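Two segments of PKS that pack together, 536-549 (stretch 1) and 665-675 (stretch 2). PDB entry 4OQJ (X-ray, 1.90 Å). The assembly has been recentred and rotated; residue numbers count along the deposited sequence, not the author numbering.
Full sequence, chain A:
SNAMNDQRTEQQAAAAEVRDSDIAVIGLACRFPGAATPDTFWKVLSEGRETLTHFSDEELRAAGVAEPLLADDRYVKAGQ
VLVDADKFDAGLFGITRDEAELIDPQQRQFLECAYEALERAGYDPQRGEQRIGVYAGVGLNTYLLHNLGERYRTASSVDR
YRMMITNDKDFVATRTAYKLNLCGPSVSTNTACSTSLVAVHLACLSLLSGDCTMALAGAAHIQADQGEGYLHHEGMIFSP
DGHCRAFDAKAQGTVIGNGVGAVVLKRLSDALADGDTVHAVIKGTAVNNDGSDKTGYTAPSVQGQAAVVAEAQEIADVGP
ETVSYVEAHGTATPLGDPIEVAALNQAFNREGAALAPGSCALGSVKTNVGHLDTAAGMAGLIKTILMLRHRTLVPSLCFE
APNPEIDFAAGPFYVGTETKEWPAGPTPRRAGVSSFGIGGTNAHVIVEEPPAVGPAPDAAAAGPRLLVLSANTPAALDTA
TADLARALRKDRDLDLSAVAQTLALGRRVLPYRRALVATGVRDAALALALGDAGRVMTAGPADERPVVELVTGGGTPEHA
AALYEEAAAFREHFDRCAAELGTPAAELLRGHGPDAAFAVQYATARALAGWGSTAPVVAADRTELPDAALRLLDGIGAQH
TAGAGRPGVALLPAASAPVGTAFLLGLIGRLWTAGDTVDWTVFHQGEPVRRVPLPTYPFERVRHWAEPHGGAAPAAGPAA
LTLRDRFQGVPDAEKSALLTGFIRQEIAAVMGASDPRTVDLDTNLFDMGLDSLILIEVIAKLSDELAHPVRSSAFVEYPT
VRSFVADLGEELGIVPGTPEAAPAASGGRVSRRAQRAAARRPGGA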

ATOM      1  N   VAL A 536     -29.872  38.110  -4.119  1.00 32.68           N
ATOM      2  CA  VAL A 536     -29.048  37.173  -3.368  1.00 32.46           C
ATOM      3  C   VAL A 536     -29.741  36.828  -2.050  1.00 27.42           C
ATOM      4  O   VAL A 536     -30.007  37.696  -1.220  1.00 27.76           O
ATOM      5  CB  VAL A 536     -27.641  37.750  -3.112  1.00 37.60           C
ATOM      6  CG1 VAL A 536     -26.854  36.892  -2.116  1.00 38.96           C
ATOM      7  CG2 VAL A 536     -26.888  37.860  -4.423  1.00 40.08           C
HETATM    8  N   MSE A 537     -30.040  35.548  -1.885  1.00 26.05           N
HETATM    9  CA  MSE A 537     -30.738  35.052  -0.716  1.00 29.25           C
HETATM   10  C   MSE A 537     -29.732  34.435   0.222  1.00 35.76           C
HETATM   11  O   MSE A 537     -28.903  33.634  -0.203  1.00 30.03           O
HETATM   12  CB  MSE A 537     -31.793  34.018  -1.118  1.00 28.17           C
HETATM   13  CG  MSE A 537     -32.782  34.533  -2.179  1.00 37.55           C
HETATM   14 SE   MSE A 537     -33.943  33.145  -2.927  0.72 35.94          SE
HETATM   15  CE  MSE A 537     -32.805  32.525  -4.361  1.00 24.19           C
ATOM     16  N   THR A 538     -29.799  34.810   1.492  1.00 26.72           N
ATOM     17  CA  THR A 538     -28.896  34.265   2.504  1.00 25.71           C
ATOM     18  C   THR A 538     -29.683  33.854   3.729  1.00 27.65           C
ATOM     19  O   THR A 538     -30.553  34.592   4.182  1.00 30.02           O
ATOM     20  CB  THR A 538     -27.834  35.293   2.939  1.00 26.73           C
ATOM     21  OG1 THR A 538     -27.183  35.844   1.788  1.00 28.72           O
ATOM     22  CG2 THR A 538     -26.807  34.652   3.845  1.00 25.48           C
ATOM     23  N   ALA A 539     -29.360  32.696   4.281  1.00 26.94           N
ATOM     24  CA  ALA A 539     -30.006  32.226   5.493  1.00 28.74           C
ATOM     25  C   ALA A 539     -29.097  31.244   6.196  1.00 33.69           C
ATOM     26  O   ALA A 539     -28.176  30.681   5.584  1.00 31.80           O
ATOM     27  CB  ALA A 539     -31.349  31.585   5.167  1.00 26.96           C
ATOM     28  N   GLY A 540     -29.347  31.045   7.484  1.00 32.11           N
ATOM     29  CA  GLY A 540     -28.524  30.154   8.281  1.00 32.54           C
ATOM     30  C   GLY A 540     -29.347  29.301   9.217  1.00 32.56           C
ATOM     31  O   GLY A 540     -30.577  29.326   9.166  1.00 36.65           O
ATOM     32  N   PRO A 541     -28.674  28.555  10.100  1.00 36.39           N
ATOM     33  CA  PRO A 541     -29.342  27.638  11.031  1.00 42.15           C
ATOM     34  C   PRO A 541     -30.287  28.348  12.003  1.00 46.36           C
ATOM     35  O   PRO A 541     -31.173  27.721  12.587  1.00 49.16           O
ATOM     36  CB  PRO A 541     -28.171  26.992  11.778  1.00 43.69           C
ATOM     37  CG  PRO A 541     -27.068  27.985  11.681  1.00 39.54           C
ATOM     38  CD  PRO A 541     -27.222  28.618  10.341  1.00 36.85           C
ATOM     39  N   ALA A 542     -30.104  29.652  12.160  1.00 47.43           N
ATOM     40  CA  ALA A 542     -30.927  30.427  13.078  1.00 52.82           C
ATOM     41  C   ALA A 542     -32.316  30.670  12.497  1.00 58.49           C
ATOM     42  O   ALA A 542     -33.319  30.646  13.218  1.00 64.51           O
ATOM     43  CB  ALA A 542     -30.253  31.753  13.397  1.00 53.09           C
ATOM     44  N   ASP A 543     -32.364  30.918  11.193  1.00 53.25           N
ATOM     45  CA  ASP A 543     -33.623  31.211  10.519  1.00 49.02           C
ATOM     46  C   ASP A 543     -34.566  30.019  10.602  1.00 50.51           C
ATOM     47  O   ASP A 543     -34.131  28.873  10.702  1.00 47.47           O
ATOM     48  CB  ASP A 543     -33.370  31.602   9.067  1.00 42.36           C
ATOM     49  CG  ASP A 543     -32.507  32.846   8.951  1.00 48.68           C
ATOM     50  OD1 ASP A 543     -33.048  33.960   9.133  1.00 59.31           O
ATOM     51  OD2 ASP A 543     -31.289  32.711   8.691  1.00 41.80           O
ATOM     52  N   GLU A 544     -35.863  30.304  10.584  1.00 53.37           N
ATOM     53  CA  GLU A 544     -36.869  29.275  10.811  1.00 53.01           C
ATOM     54  C   GLU A 544     -37.085  28.432   9.566  1.00 51.28           C
ATOM     55  O   GLU A 544     -37.059  28.954   8.451  1.00 47.52           O
ATOM     56  CB  GLU A 544     -38.191  29.917  11.249  1.00 60.20           C
ATOM     57  CG  GLU A 544     -39.205  28.929  11.798  1.00 73.74           C
ATOM     58  CD  GLU A 544     -38.673  28.158  12.992  1.00 88.23           C
ATOM     59  OE1 GLU A 544     -38.242  26.996  12.808  1.00 90.67           O
ATOM     60  OE2 GLU A 544     -38.680  28.716  14.111  1.00 95.40           O
ATOM     61  N   ARG A 545     -37.283  27.129   9.758  1.00 59.20           N
ATOM     62  CA  ARG A 545     -37.671  26.246   8.664  1.00 69.22           C
ATOM     63  C   ARG A 545     -38.999  26.748   8.096  1.00 75.33           C
ATOM     64  O   ARG A 545     -39.936  27.004   8.854  1.00 76.00           O
ATOM     65  CB  ARG A 545     -37.793  24.797   9.140  1.00 69.98           C
ATOM     66  N   PRO A 546     -39.088  26.904   6.765  1.00 72.36           N
ATOM     67  CA  PRO A 546     -40.253  27.600   6.223  1.00 64.42           C
ATOM     68  C   PRO A 546     -41.365  26.652   5.797  1.00 44.54           C
ATOM     69  O   PRO A 546     -41.156  25.439   5.714  1.00 35.77           O
ATOM     70  CB  PRO A 546     -39.670  28.327   5.013  1.00 70.00           C
ATOM     71  CG  PRO A 546     -38.526  27.427   4.555  1.00 68.65           C
ATOM     72  CD  PRO A 546     -38.214  26.442   5.674  1.00 70.38           C
ATOM     73  N   VAL A 547     -42.538  27.214   5.547  1.00 40.86           N
ATOM     74  CA  VAL A 547     -43.654  26.467   4.988  1.00 37.94           C
ATOM     75  C   VAL A 547     -43.963  27.072   3.627  1.00 32.84           C
ATOM     76  O   VAL A 547     -43.627  28.234   3.389  1.00 32.42           O
ATOM     77  CB  VAL A 547     -44.904  26.509   5.909  1.00 43.12           C
ATOM     78  CG1 VAL A 547     -44.555  25.995   7.291  1.00 46.28           C
ATOM     79  CG2 VAL A 547     -45.480  27.917   6.012  1.00 36.98           C
ATOM     80  N   VAL A 548     -44.563  26.292   2.728  1.00 27.16           N
ATOM     81  CA  VAL A 548     -45.073  26.856   1.485  1.00 25.26           C
ATOM     82  C   VAL A 548     -46.555  27.095   1.661  1.00 29.74           C
ATOM     83  O   VAL A 548     -47.267  26.256   2.206  1.00 34.22           O
ATOM     84  CB  VAL A 548     -44.810  25.959   0.249  1.00 23.88           C
ATOM     85  CG1 VAL A 548     -43.303  25.814   0.005  1.00 23.08           C
ATOM     86  CG2 VAL A 548     -45.462  24.606   0.384  1.00 24.60           C
ATOM     87  N   GLU A 549     -47.005  28.260   1.214  1.00 32.59           N
ATOM     88  CA  GLU A 549     -48.387  28.671   1.402  1.00 37.12           C
ATOM     89  C   GLU A 549     -49.146  28.625   0.100  1.00 30.59           C
ATOM     90  O   GLU A 549     -48.759  29.251  -0.886  1.00 30.97           O
ATOM     91  CB  GLU A 549     -48.454  30.076   1.985  1.00 49.34           C
ATOM     92  CG  GLU A 549     -47.771  30.192   3.327  1.00 65.92           C
ATOM     93  CD  GLU A 549     -48.368  31.278   4.197  1.00 82.99           C
ATOM     94  OE1 GLU A 549     -49.173  32.086   3.681  1.00 93.25           O
ATOM     95  OE2 GLU A 549     -48.035  31.319   5.401  1.00 84.27           O
ATOM     96  N   LEU A 665     -37.260  28.566  -9.523  1.00 20.59           N
ATOM     97  CA  LEU A 665     -35.891  28.428  -9.017  1.00 20.32           C
ATOM     98  C   LEU A 665     -35.655  29.310  -7.784  1.00 19.76           C
ATOM     99  O   LEU A 665     -34.958  28.924  -6.862  1.00 21.38           O
ATOM    100  CB  LEU A 665     -34.881  28.775 -10.114  1.00 20.23           C
ATOM    101  CG  LEU A 665     -34.787  27.832 -11.316  1.00 24.46           C
ATOM    102  CD1 LEU A 665     -33.829  28.406 -12.352  1.00 27.87           C
ATOM    103  CD2 LEU A 665     -34.350  26.451 -10.893  1.00 23.29           C
ATOM    104  N   GLY A 666     -36.244  30.501  -7.779  1.00 21.38           N
ATOM    105  CA  GLY A 666     -36.173  31.388  -6.631  1.00 23.57           C
ATOM    106  C   GLY A 666     -36.864  30.810  -5.412  1.00 22.89           C
ATOM    107  O   GLY A 666     -36.424  31.012  -4.275  1.00 22.26           O
ATOM    108  N   LEU A 667     -37.957  30.095  -5.663  1.00 21.26           N
ATOM    109  CA  LEU A 667     -38.699  29.384  -4.627  1.00 20.56           C
ATOM    110  C   LEU A 667     -37.832  28.302  -3.983  1.00 19.43           C
ATOM    111  O   LEU A 667     -37.708  28.231  -2.756  1.00 18.39           O
ATOM    112  CB  LEU A 667     -39.959  28.775  -5.244  1.00 24.98           C
ATOM    113  CG  LEU A 667     -40.917  27.959  -4.390  1.00 30.21           C
ATOM    114  CD1 LEU A 667     -41.277  28.677  -3.113  1.00 32.24           C
ATOM    115  CD2 LEU A 667     -42.172  27.687  -5.208  1.00 28.52           C
ATOM    116  N   ILE A 668     -37.236  27.457  -4.821  1.00 20.53           N
ATOM    117  CA  ILE A 668     -36.343  26.406  -4.342  1.00 22.87           C
ATOM    118  C   ILE A 668     -35.208  27.017  -3.538  1.00 22.11           C
ATOM    119  O   ILE A 668     -34.848  26.522  -2.471  1.00 21.96           O
ATOM    120  CB  ILE A 668     -35.756  25.590  -5.502  1.00 25.18           C
ATOM    121  CG1 ILE A 668     -36.872  24.832  -6.218  1.00 25.21           C
ATOM    122  CG2 ILE A 668     -34.691  24.619  -5.000  1.00 28.46           C
ATOM    123  CD1 ILE A 668     -36.422  24.157  -7.497  1.00 31.28           C
ATOM    124  N   GLY A 669     -34.618  28.073  -4.080  1.00 22.04           N
ATOM    125  CA  GLY A 669     -33.539  28.774  -3.408  1.00 25.25           C
ATOM    126  C   GLY A 669     -33.944  29.288  -2.039  1.00 23.42           C
ATOM    127  O   GLY A 669     -33.217  29.111  -1.068  1.00 26.83           O
ATOM    128  N   ARG A 670     -35.122  29.900  -1.942  1.00 22.20           N
ATOM    129  CA  ARG A 670     -35.581  30.443  -0.667  1.00 22.50           C
ATOM    130  C   ARG A 670     -35.750  29.316   0.348  1.00 22.44           C
ATOM    131  O   ARG A 670     -35.313  29.434   1.492  1.00 27.68           O
ATOM    132  CB  ARG A 670     -36.901  31.215  -0.838  1.00 30.45           C
ATOM    133  CG  ARG A 670     -36.990  32.515  -0.045  1.00 47.61           C
ATOM    134  CD  ARG A 670     -37.085  32.256   1.448  1.00 55.82           C
ATOM    135  N   LEU A 671     -36.369  28.214  -0.068  1.00 20.31           N
ATOM    136  CA  LEU A 671     -36.578  27.086   0.833  1.00 18.31           C
ATOM    137  C   LEU A 671     -35.237  26.463   1.245  1.00 21.15           C
ATOM    138  O   LEU A 671     -34.989  26.193   2.425  1.00 19.76           O
ATOM    139  CB  LEU A 671     -37.470  26.034   0.172  1.00 18.62           C
ATOM    140  CG  LEU A 671     -38.911  26.470  -0.134  1.00 24.59           C
ATOM    141  CD1 LEU A 671     -39.624  25.427  -0.973  1.00 23.29           C
ATOM    142  CD2 LEU A 671     -39.682  26.738   1.142  1.00 28.70           C
ATOM    143  N   TRP A 672     -34.371  26.234   0.262  1.00 20.18           N
ATOM    144  CA  TRP A 672     -33.131  25.515   0.511  1.00 19.69           C
ATOM    145  C   TRP A 672     -32.240  26.334   1.438  1.00 18.11           C
ATOM    146  O   TRP A 672     -31.686  25.781   2.373  1.00 18.73           O
ATOM    147  CB  TRP A 672     -32.403  25.188  -0.798  1.00 18.63           C
ATOM    148  CG  TRP A 672     -31.062  24.516  -0.568  1.00 16.04           C
ATOM    149  CD1 TRP A 672     -30.830  23.187  -0.343  1.00 18.17           C
ATOM    150  CD2 TRP A 672     -29.783  25.156  -0.533  1.00 16.71           C
ATOM    151  NE1 TRP A 672     -29.485  22.965  -0.177  1.00 17.27           N
ATOM    152  CE2 TRP A 672     -28.818  24.164  -0.288  1.00 16.40           C
ATOM    153  CE3 TRP A 672     -29.356  26.480  -0.690  1.00 18.77           C
ATOM    154  CZ2 TRP A 672     -27.457  24.446  -0.183  1.00 17.49           C
ATOM    155  CZ3 TRP A 672     -27.996  26.759  -0.585  1.00 20.10           C
ATOM    156  CH2 TRP A 672     -27.069  25.742  -0.339  1.00 19.44           C
ATOM    157  N   THR A 673     -32.114  27.642   1.204  1.00 18.76           N
ATOM    158  CA  THR A 673     -31.245  28.460   2.064  1.00 21.49           C
ATOM    159  C   THR A 673     -31.767  28.443   3.495  1.00 23.43           C
ATOM    160  O   THR A 673     -30.997  28.544   4.451  1.00 24.92           O
ATOM    161  CB  THR A 673     -31.114  29.930   1.597  1.00 24.72           C
ATOM    162  OG1 THR A 673     -32.407  30.550   1.537  1.00 26.52           O
ATOM    163  CG2 THR A 673     -30.407  30.026   0.240  1.00 22.30           C
ATOM    164  N   ALA A 674     -33.074  28.287   3.641  1.00 25.17           N
ATOM    165  CA  ALA A 674     -33.708  28.302   4.954  1.00 31.72           C
ATOM    166  C   ALA A 674     -33.694  26.923   5.614  1.00 32.75           C
ATOM    167  O   ALA A 674     -34.248  26.741   6.702  1.00 33.56           O
ATOM    168  CB  ALA A 674     -35.142  28.815   4.831  1.00 33.51           C
ATOM    169  N   GLY A 675     -33.077  25.950   4.949  1.00 28.42           N
ATOM    170  CA  GLY A 675     -32.859  24.636   5.540  1.00 26.26           C
ATOM    171  C   GLY A 675     -33.724  23.503   5.011  1.00 23.16           C
ATOM    172  O   GLY A 675     -33.654  22.383   5.504  1.00 21.19           O
TER
HETATM  173  O   HOH W   1     -32.821  26.963   9.431  1.00 25.55           O

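The most unusual feature of this contact is a selenomethionine laid against helix backbone at two glycines, Gly-666 and Gly-669, and beside Arg-670. Met-537 points its CA-to-CB bond toward the helix, and its m, t, m rotamer brings SE to 3.5 Å from Gly-666 O and 3.6 Å from Arg-670 N, while its CE lies 3.9 Å from Gly-669 CA. Gly-669 makes this possible: an ideally placed CB there would sit 2.6 Å from Met-537 CE, a clash. At Gly-666, by contrast, a CB would have room.

Strand 536-539 and helix 665-673 run nearly parallel, 21° apart, with axes approaching to 8.0 Å. Strand alternation governs what meets the helix: Met-537 and Ala-539 point toward it, Thr-538 away. The shortest CA-CA distance is 5.2 Å, between Ala-539 CA and Thr-673 CA; Ala-539 CB reaches 3.1 Å from Thr-673 O, a tight contact at the helix end. There Gly-675 takes positive phi (107°) and closes a Schellman motif, its N donating to Trp-672 O at 2.9 Å.

Beyond the strand, a type I turn from Gly-540 to Asp-543 redirects the chain. Gly-540 N donates to Asp-543 OD2 (2.8 Å, 167°), reinforcing a weak backbone bond from Asp-543 N to Gly-540 O (3.1 Å). The chain then returns along an apolar patch: Pro-546 CG lies 3.7 Å from both Leu-671 CD2 and Ala-674 CB, and Val-548 CG1 lies 3.8 Å from Leu-671 CD1. Leu-671 CD2 is also 3.9 Å from Val-548 CG1.

No direct hydrogen bond joins the modelled atoms of the stretches, although Arg-545 and Arg-670 are incomplete. Water 1, 2.6 Å from Asp-543 O and 3.1 Å from Ala-674 O, can donate to either, but with acceptors elsewhere in reach its protons need not both be spent here. Otherwise the 566 Å² buried surface rests on van der Waals packing.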